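Local coordinates for protein putative O-methyltransferase (Klebsiella pneumoniae subsp. pneumoniae, PDB 3TFW) that probably transfers a methyl group from S-adenosylmethionine to an oxygen atom of its substrate, at residues Ala64-Ile70 with Phe137-Asp143; Ser160-Leu165 with Leu221-Ala226. All coordinates share one frame; numbering follows the deposited sequence.

Interaction 1: residues Ala64-Ile70 with Phe137-Asp143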
ATOM      1  N   ALA A  64       6.212 -14.073   3.520  1.00 18.01           N
ATOM      2  CA  ALA A  64       5.840 -15.081   2.530  1.00 17.18           C
ATOM      3  C   ALA A  64       6.947 -16.103   2.301  1.00 17.26           C
ATOM      4  O   ALA A  64       8.134 -15.753   2.234  1.00 17.58           O
ATOM      5  CB  ALA A  64       5.442 -14.415   1.202  1.00 16.89           C
ATOM      6  N   LYS A  65       6.545 -17.365   2.212  1.00 17.02           N
ATOM      7  CA  LYS A  65       7.409 -18.447   1.751  1.00 17.49           C
ATOM      8  C   LYS A  65       6.863 -19.014   0.448  1.00 16.37           C
ATOM      9  O   LYS A  65       7.572 -19.730  -0.263  1.00 16.21           O
ATOM     10  CB  LYS A  65       7.506 -19.579   2.795  1.00 18.61           C
ATOM     11  CG  LYS A  65       8.219 -19.200   4.084  1.00 22.12           C
ATOM     12  CD  LYS A  65       8.768 -20.439   4.787  1.00 26.37           C
ATOM     13  CE  LYS A  65       9.605 -20.058   6.003  1.00 29.72           C
ATOM     14  NZ  LYS A  65       9.997 -21.277   6.782  1.00 31.34           N
ATOM     15  N   ARG A  66       5.596 -18.706   0.148  1.00 15.16           N
ATOM     16  CA  ARG A  66       4.926 -19.190  -1.053  1.00 14.06           C
ATOM     17  C   ARG A  66       4.210 -18.028  -1.719  1.00 13.20           C
ATOM     18  O   ARG A  66       3.359 -17.393  -1.116  1.00 12.19           O
ATOM     19  CB  ARG A  66       3.931 -20.314  -0.733  1.00 14.61           C
ATOM     20  CG  ARG A  66       4.610 -21.596  -0.240  1.00 15.81           C
ATOM     21  CD  ARG A  66       3.653 -22.651   0.272  1.00 16.44           C
ATOM     22  NE  ARG A  66       4.418 -23.850   0.617  1.00 20.13           N
ATOM     23  CZ  ARG A  66       4.750 -24.810  -0.250  1.00 20.26           C
ATOM     24  NH1 ARG A  66       4.343 -24.746  -1.508  1.00 19.04           N
ATOM     25  NH2 ARG A  66       5.468 -25.853   0.156  1.00 20.69           N
ATOM     26  N   ILE A  67       4.592 -17.742  -2.956  1.00 12.67           N
ATOM     27  CA  ILE A  67       3.991 -16.645  -3.716  1.00 12.09           C
ATOM     28  C   ILE A  67       3.442 -17.186  -5.034  1.00 12.36           C
ATOM     29  O   ILE A  67       4.080 -18.023  -5.681  1.00 12.32           O
ATOM     30  CB  ILE A  67       5.016 -15.508  -3.990  1.00 11.81           C
ATOM     31  CG1 ILE A  67       5.558 -14.950  -2.662  1.00 11.09           C
ATOM     32  CG2 ILE A  67       4.364 -14.375  -4.832  1.00 12.15           C
ATOM     33  CD1 ILE A  67       6.738 -13.961  -2.814  1.00 11.64           C
ATOM     34  N   LEU A  68       2.259 -16.701  -5.421  1.00 11.88           N
ATOM     35  CA  LEU A  68       1.711 -16.959  -6.751  1.00 12.28           C
ATOM     36  C   LEU A  68       1.608 -15.652  -7.537  1.00 12.54           C
ATOM     37  O   LEU A  68       1.051 -14.669  -7.052  1.00 12.32           O
ATOM     38  CB  LEU A  68       0.330 -17.626  -6.653  1.00 12.00           C
ATOM     39  CG  LEU A  68      -0.512 -17.779  -7.939  1.00 12.20           C
ATOM     40  CD1 LEU A  68       0.177 -18.661  -8.987  1.00 11.93           C
ATOM     41  CD2 LEU A  68      -1.906 -18.354  -7.622  1.00 13.46           C
ATOM     42  N   GLU A  69       2.141 -15.649  -8.752  1.00 12.73           N
ATOM     43  CA  GLU A  69       2.021 -14.492  -9.631  1.00 13.05           C
ATOM     44  C   GLU A  69       1.328 -14.895 -10.932  1.00 13.37           C
ATOM     45  O   GLU A  69       1.779 -15.791 -11.635  1.00 12.93           O
ATOM     46  CB  GLU A  69       3.402 -13.919  -9.942  1.00 13.14           C
ATOM     47  CG  GLU A  69       3.379 -12.746 -10.908  1.00 14.17           C
ATOM     48  CD  GLU A  69       4.764 -12.240 -11.265  1.00 17.97           C
ATOM     49  OE1 GLU A  69       5.695 -13.063 -11.412  1.00 18.61           O
ATOM     50  OE2 GLU A  69       4.910 -11.014 -11.427  1.00 18.50           O
ATOM     51  N   ILE A  70       0.240 -14.210 -11.263  1.00 13.75           N
ATOM     52  CA  ILE A  70      -0.462 -14.470 -12.508  1.00 14.61           C
ATOM     53  C   ILE A  70      -0.127 -13.359 -13.524  1.00 14.94           C
ATOM     54  O   ILE A  70      -0.619 -12.236 -13.422  1.00 15.04           O
ATOM     55  CB  ILE A  70      -1.990 -14.655 -12.279  1.00 14.76           C
ATOM     56  CG1 ILE A  70      -2.234 -15.741 -11.217  1.00 15.88           C
ATOM     57  CG2 ILE A  70      -2.696 -14.990 -13.610  1.00 15.79           C
ATOM     58  CD1 ILE A  70      -3.706 -15.967 -10.823  1.00 16.07           C
ATOM     59  N   PHE A 137      -0.906 -20.299  -0.810  1.00 15.22           N
ATOM     60  CA  PHE A 137       0.098 -19.254  -1.010  1.00 14.35           C
ATOM     61  C   PHE A 137      -0.091 -18.140   0.025  1.00 14.41           C
ATOM     62  O   PHE A 137      -1.206 -17.886   0.479  1.00 13.88           O
ATOM     63  CB  PHE A 137      -0.004 -18.658  -2.414  1.00 14.55           C
ATOM     64  CG  PHE A 137       0.301 -19.636  -3.508  1.00 14.77           C
ATOM     65  CD1 PHE A 137       1.611 -19.833  -3.939  1.00 14.20           C
ATOM     66  CD2 PHE A 137      -0.724 -20.339  -4.126  1.00 15.93           C
ATOM     67  CE1 PHE A 137       1.898 -20.742  -4.969  1.00 16.77           C
ATOM     68  CE2 PHE A 137      -0.448 -21.246  -5.145  1.00 16.34           C
ATOM     69  CZ  PHE A 137       0.863 -21.447  -5.561  1.00 16.70           C
ATOM     70  N   ASP A 138       0.997 -17.460   0.369  1.00 13.97           N
ATOM     71  CA  ASP A 138       0.963 -16.387   1.372  1.00 14.14           C
ATOM     72  C   ASP A 138       0.662 -15.034   0.752  1.00 13.90           C
ATOM     73  O   ASP A 138       0.121 -14.118   1.408  1.00 13.61           O
ATOM     74  CB  ASP A 138       2.303 -16.322   2.094  1.00 14.44           C
ATOM     75  CG  ASP A 138       2.655 -17.624   2.766  1.00 16.91           C
ATOM     76  OD1 ASP A 138       1.792 -18.153   3.488  1.00 18.75           O
ATOM     77  OD2 ASP A 138       3.780 -18.134   2.544  1.00 17.51           O
ATOM     78  N   LEU A 139       1.056 -14.905  -0.505  1.00 12.89           N
ATOM     79  CA  LEU A 139       0.859 -13.683  -1.256  1.00 13.35           C
ATOM     80  C   LEU A 139       0.536 -14.050  -2.699  1.00 13.23           C
ATOM     81  O   LEU A 139       1.195 -14.919  -3.305  1.00 13.40           O
ATOM     82  CB  LEU A 139       2.123 -12.808  -1.182  1.00 13.71           C
ATOM     83  CG  LEU A 139       2.105 -11.589  -2.115  1.00 15.03           C
ATOM     84  CD1 LEU A 139       1.133 -10.597  -1.546  1.00 19.76           C
ATOM     85  CD2 LEU A 139       3.473 -10.965  -2.257  1.00 21.50           C
ATOM     86  N   ILE A 140      -0.497 -13.412  -3.243  1.00 12.79           N
ATOM     87  CA  ILE A 140      -0.960 -13.722  -4.588  1.00 12.55           C
ATOM     88  C   ILE A 140      -1.089 -12.414  -5.360  1.00 13.26           C
ATOM     89  O   ILE A 140      -1.784 -11.488  -4.921  1.00 13.40           O
ATOM     90  CB  ILE A 140      -2.299 -14.490  -4.594  1.00 11.76           C
ATOM     91  CG1 ILE A 140      -2.174 -15.813  -3.811  1.00 12.02           C
ATOM     92  CG2 ILE A 140      -2.758 -14.754  -6.041  1.00 12.43           C
ATOM     93  CD1 ILE A 140      -3.507 -16.545  -3.572  1.00  9.81           C
ATOM     94  N   PHE A 141      -0.398 -12.340  -6.493  1.00 13.96           N
ATOM     95  CA  PHE A 141      -0.389 -11.136  -7.318  1.00 15.38           C
ATOM     96  C   PHE A 141      -1.071 -11.410  -8.646  1.00 16.01           C
ATOM     97  O   PHE A 141      -0.652 -12.288  -9.403  1.00 16.08           O
ATOM     98  CB  PHE A 141       1.057 -10.661  -7.518  1.00 15.83           C
ATOM     99  CG  PHE A 141       1.173  -9.359  -8.238  1.00 17.73           C
ATOM    100  CD1 PHE A 141       0.931  -8.162  -7.573  1.00 19.20           C
ATOM    101  CD2 PHE A 141       1.510  -9.321  -9.587  1.00 20.28           C
ATOM    102  CE1 PHE A 141       1.039  -6.944  -8.245  1.00 21.43           C
ATOM    103  CE2 PHE A 141       1.615  -8.098 -10.262  1.00 22.42           C
ATOM    104  CZ  PHE A 141       1.381  -6.921  -9.587  1.00 21.77           C
ATOM    105  N   ILE A 142      -2.132 -10.659  -8.931  1.00 16.78           N
ATOM    106  CA  ILE A 142      -2.907 -10.875 -10.142  1.00 17.50           C
ATOM    107  C   ILE A 142      -2.758  -9.706 -11.113  1.00 19.64           C
ATOM    108  O   ILE A 142      -3.168  -8.584 -10.809  1.00 18.45           O
ATOM    109  CB  ILE A 142      -4.402 -11.128  -9.828  1.00 17.09           C
ATOM    110  CG1 ILE A 142      -4.547 -12.277  -8.814  1.00 17.28           C
ATOM    111  CG2 ILE A 142      -5.187 -11.429 -11.114  1.00 16.65           C
ATOM    112  CD1 ILE A 142      -5.967 -12.485  -8.316  1.00 15.60           C
ATOM    113  N   ASP A 143      -2.152  -9.986 -12.267  1.00 21.86           N
ATOM    114  CA  ASP A 143      -2.018  -8.991 -13.338  1.00 25.03           C
ATOM    115  C   ASP A 143      -1.777  -9.635 -14.707  1.00 26.22           C
ATOM    116  O   ASP A 143      -0.691  -9.491 -15.288  1.00 27.24           O
ATOM    117  CB  ASP A 143      -0.891  -8.009 -13.037  1.00 25.70           C
ATOM    118  CG  ASP A 143      -0.801  -6.886 -14.067  1.00 27.88           C
ATOM    119  OD1 ASP A 143      -1.802  -6.626 -14.792  1.00 28.94           O
ATOM    120  OD2 ASP A 143       0.279  -6.261 -14.150  1.00 31.24           O
TER
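Two first torsions set the start of this pairing: Phe137 and Asp138 both carry CG anti to their own carbonyl carbon (chi1 -64° and -58°), which lays the Phe137 ring over Leu68 and brings the Asp138 carboxylate to the backbone of Lys65 and Arg66. Leu68 CB stands over the middle of that ring, 3.6 Å from its centroid, a CH-pi contact, while Arg66 C lies at the ring edge. Asp138 OD2 is gripped twice, by Lys65 N at 2.9 Å and by Arg66 N at 3.1 Å. The two N-H groups reach its anti side from opposite faces of the carboxylate plane, the first bond being the straighter, and together they should fix the rotation of the group. In return Asp138 N gives a bond of 2.8 Å to Arg66 O. From there regular parallel pairing takes over, the axes of strands 66-70 and 139-142 running 8° apart: Leu68 N binds Leu139 O, Phe141 N binds Leu68 O, and Ile70 N meets Phe141 O at 2.8 Å. Leu68 CD2 touches Ile140 CG2 at 4.0 Å on one face; on the other, Glu69 CG sits at the edge of the Phe141 ring, with Glu69 OE1 held by Thr78 and Thr93. These are central strands of the Rossmann-like methyltransferase sheet, flanked by strand 90-95 beyond 66-70 and strand 165-169 beyond 139-142, while helix 49-62 packs on the face of Ile67, Leu139 and Phe141.

Interaction 2: residues Ser160-Leu165 with Leu221-Ala226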
ATOM      1  N   SER A 160      -5.608 -20.070  -0.801  1.00 15.90           N
ATOM      2  CA  SER A 160      -5.324 -19.073   0.235  1.00 17.17           C
ATOM      3  C   SER A 160      -5.437 -19.690   1.623  1.00 17.66           C
ATOM      4  O   SER A 160      -6.026 -20.762   1.781  1.00 18.66           O
ATOM      5  CB  SER A 160      -6.327 -17.919   0.144  1.00 16.53           C
ATOM      6  OG  SER A 160      -6.047 -17.107  -0.983  1.00 21.13           O
ATOM      7  N   ARG A 161      -4.867 -18.999   2.608  1.00 18.22           N
ATOM      8  CA  ARG A 161      -5.024 -19.313   4.030  1.00 18.54           C
ATOM      9  C   ARG A 161      -5.415 -18.011   4.744  1.00 18.33           C
ATOM     10  O   ARG A 161      -5.299 -16.917   4.158  1.00 17.13           O
ATOM     11  CB  ARG A 161      -3.730 -19.920   4.616  1.00 19.09           C
ATOM     12  CG  ARG A 161      -2.413 -19.206   4.251  1.00 19.98           C
ATOM     13  CD  ARG A 161      -2.006 -18.180   5.284  1.00 22.12           C
ATOM     14  NE  ARG A 161      -0.648 -17.651   5.092  1.00 23.69           N
ATOM     15  CZ  ARG A 161      -0.184 -16.562   5.707  1.00 25.72           C
ATOM     16  NH1 ARG A 161      -0.963 -15.894   6.551  1.00 25.53           N
ATOM     17  NH2 ARG A 161       1.053 -16.132   5.487  1.00 26.13           N
ATOM     18  N   PRO A 162      -5.909 -18.104   5.998  1.00 18.34           N
ATOM     19  CA  PRO A 162      -6.158 -16.835   6.686  1.00 17.54           C
ATOM     20  C   PRO A 162      -4.887 -16.003   6.783  1.00 16.80           C
ATOM     21  O   PRO A 162      -3.846 -16.500   7.216  1.00 16.32           O
ATOM     22  CB  PRO A 162      -6.652 -17.267   8.076  1.00 18.31           C
ATOM     23  CG  PRO A 162      -7.262 -18.630   7.845  1.00 18.20           C
ATOM     24  CD  PRO A 162      -6.463 -19.264   6.730  1.00 18.42           C
ATOM     25  N   GLY A 163      -4.975 -14.751   6.344  1.00 15.53           N
ATOM     26  CA  GLY A 163      -3.838 -13.834   6.343  1.00 14.96           C
ATOM     27  C   GLY A 163      -3.119 -13.697   5.009  1.00 14.32           C
ATOM     28  O   GLY A 163      -2.228 -12.862   4.863  1.00 14.00           O
ATOM     29  N   THR A 164      -3.488 -14.533   4.043  1.00 13.88           N
ATOM     30  CA  THR A 164      -3.001 -14.412   2.672  1.00 13.02           C
ATOM     31  C   THR A 164      -3.392 -13.037   2.153  1.00 13.12           C
ATOM     32  O   THR A 164      -4.483 -12.548   2.431  1.00 12.00           O
ATOM     33  CB  THR A 164      -3.630 -15.476   1.731  1.00 12.94           C
ATOM     34  OG1 THR A 164      -3.094 -16.779   2.022  1.00 13.19           O
ATOM     35  CG2 THR A 164      -3.367 -15.139   0.245  1.00 12.58           C
ATOM     36  N   LEU A 165      -2.481 -12.425   1.417  1.00 12.92           N
ATOM     37  CA  LEU A 165      -2.747 -11.151   0.785  1.00 13.33           C
ATOM     38  C   LEU A 165      -2.886 -11.352  -0.714  1.00 13.34           C
ATOM     39  O   LEU A 165      -2.008 -11.944  -1.354  1.00 12.92           O
ATOM     40  CB  LEU A 165      -1.614 -10.174   1.104  1.00 13.79           C
ATOM     41  CG  LEU A 165      -1.857  -8.696   0.807  1.00 14.68           C
ATOM     42  CD1 LEU A 165      -2.957  -8.127   1.710  1.00 16.32           C
ATOM     43  CD2 LEU A 165      -0.555  -7.951   1.034  1.00 16.22           C
ATOM     44  N   LEU A 221      -6.226  -4.535  -2.846  1.00 14.61           N
ATOM     45  CA  LEU A 221      -5.487  -5.255  -1.832  1.00 15.07           C
ATOM     46  C   LEU A 221      -6.539  -5.912  -0.957  1.00 14.72           C
ATOM     47  O   LEU A 221      -7.440  -5.220  -0.465  1.00 14.67           O
ATOM     48  CB  LEU A 221      -4.662  -4.262  -1.031  1.00 15.62           C
ATOM     49  CG  LEU A 221      -3.426  -4.693  -0.244  1.00 20.01           C
ATOM     50  CD1 LEU A 221      -2.407  -5.392  -1.119  1.00 22.47           C
ATOM     51  CD2 LEU A 221      -2.793  -3.433   0.360  1.00 22.64           C
ATOM     52  N   ALA A 222      -6.455  -7.236  -0.792  1.00 13.89           N
ATOM     53  CA  ALA A 222      -7.470  -7.978  -0.032  1.00 13.45           C
ATOM     54  C   ALA A 222      -6.783  -8.942   0.928  1.00 13.48           C
ATOM     55  O   ALA A 222      -5.835  -9.634   0.541  1.00 13.79           O
ATOM     56  CB  ALA A 222      -8.416  -8.741  -0.979  1.00 13.25           C
ATOM     57  N   TRP A 223      -7.248  -8.945   2.173  1.00 13.35           N
ATOM     58  CA  TRP A 223      -6.767  -9.842   3.220  1.00 14.45           C
ATOM     59  C   TRP A 223      -7.783 -10.975   3.325  1.00 14.88           C
ATOM     60  O   TRP A 223      -8.988 -10.723   3.349  1.00 14.63           O
ATOM     61  CB  TRP A 223      -6.664  -9.058   4.544  1.00 14.43           C
ATOM     62  CG  TRP A 223      -6.496  -9.870   5.814  1.00 16.28           C
ATOM     63  CD1 TRP A 223      -7.475 -10.552   6.494  1.00 16.63           C
ATOM     64  CD2 TRP A 223      -5.288 -10.055   6.564  1.00 16.84           C
ATOM     65  NE1 TRP A 223      -6.949 -11.152   7.610  1.00 17.37           N
ATOM     66  CE2 TRP A 223      -5.610 -10.863   7.681  1.00 17.21           C
ATOM     67  CE3 TRP A 223      -3.964  -9.620   6.400  1.00 17.94           C
ATOM     68  CZ2 TRP A 223      -4.661 -11.241   8.629  1.00 18.11           C
ATOM     69  CZ3 TRP A 223      -3.018 -10.000   7.343  1.00 18.35           C
ATOM     70  CH2 TRP A 223      -3.371 -10.807   8.441  1.00 18.57           C
ATOM     71  N   VAL A 224      -7.293 -12.214   3.379  1.00 15.83           N
ATOM     72  CA  VAL A 224      -8.156 -13.382   3.494  1.00 15.88           C
ATOM     73  C   VAL A 224      -8.478 -13.639   4.973  1.00 16.87           C
ATOM     74  O   VAL A 224      -7.582 -13.798   5.804  1.00 16.38           O
ATOM     75  CB  VAL A 224      -7.546 -14.640   2.818  1.00 15.54           C
ATOM     76  CG1 VAL A 224      -8.447 -15.865   3.013  1.00 15.83           C
ATOM     77  CG2 VAL A 224      -7.315 -14.380   1.321  1.00 16.02           C
ATOM     78  N   ASN A 225      -9.770 -13.637   5.283  1.00 18.73           N
ATOM     79  CA  ASN A 225     -10.261 -13.864   6.647  1.00 20.65           C
ATOM     80  C   ASN A 225     -10.413 -15.349   6.919  1.00 22.33           C
ATOM     81  O   ASN A 225     -10.697 -16.123   5.998  1.00 22.44           O
ATOM     82  CB  ASN A 225     -11.626 -13.202   6.838  1.00 20.39           C
ATOM     83  CG  ASN A 225     -11.588 -11.708   6.609  1.00 20.25           C
ATOM     84  OD1 ASN A 225     -12.399 -11.162   5.871  1.00 21.53           O
ATOM     85  ND2 ASN A 225     -10.649 -11.042   7.243  1.00 17.50           N
ATOM     86  N   ALA A 226     -10.225 -15.737   8.178  1.00 24.58           N
ATOM     87  CA  ALA A 226     -10.572 -17.086   8.644  1.00 26.70           C
ATOM     88  C   ALA A 226     -12.088 -17.314   8.539  1.00 28.03           C
ATOM     89  O   ALA A 226     -12.878 -16.426   8.870  1.00 28.60           O
ATOM     90  CB  ALA A 226     -10.097 -17.292  10.077  1.00 26.78           C
TER
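Val224 enters the bend of 160-165 with CG1 anti to its backbone N (chi1 177°), a setting that sends the two methyls to different partners: CG1 lies 3.5 Å from Arg161 O, whereas CG2 packs against Thr164 CB at 3.9 Å and beside Ser160. The Val224 backbone is bonded at both ends, Gly163 N giving to Val224 O at 2.8 Å and Val224 N to Thr164 O at 3.0 Å. Trp223, its CG also anti to the backbone N, swings its indole against Gly163. Gly163 CA stands over the six-membered ring, 3.6 Å from the centroid and 15° off the normal, a CH-pi contact. Arg161 to Thr164 form a type II beta turn, whose positive phi at Gly163 (99°) suits glycine. The turn leads into strand 165-169, which pairs antiparallel with 217-224 in the mixed sheet of this Rossmann-like methyltransferase fold; Leu165 and Trp223 make a non-hydrogen-bonded pair there. Within the turn, Thr164 OG1 accepts an almost straight bond from Arg161 N and also bonds to Phe137 O. Arg161 folds back so that NH1 reaches Pro162 O, with the acceptor in the guanidinium plane, and NH2 forms a salt bridge with Asp138. Farther along, Leu165 and Leu221 cross obliquely, CD2 to CD1 at 3.8 Å, both also touching Leu58 of helix 49-62. The second subunit also reaches this region: its Arg60 makes a cation-pi contact with Trp223, and its Leu61 and Phe54 pack on Leu165 and Leu221 respectively.

Interactions 1 and 2 both reach one mixed sheet, interaction 2 through Leu165 and strand 217-224, with 160-164 as the turn leading in. Their centres are about 11 Å apart, and they come in series along the chain: both segments of interaction 1 precede those of interaction 2. The strand order 66-70, 139-142, 165-169, 217-224 makes 139-142 and 165-169 the neighbours that join them. Ile140 N to Leu165 O, 2.8 Å, is a probable backbone hydrogen bond between them, and Ile140 CD1 packs on Ser160 OG at 3.7 Å. Interaction 1 occupies the buried middle of the sheet, whereas interaction 2 begins its antiparallel side, where the second subunit makes contact; the sheet thus connects the core to the dimer interface.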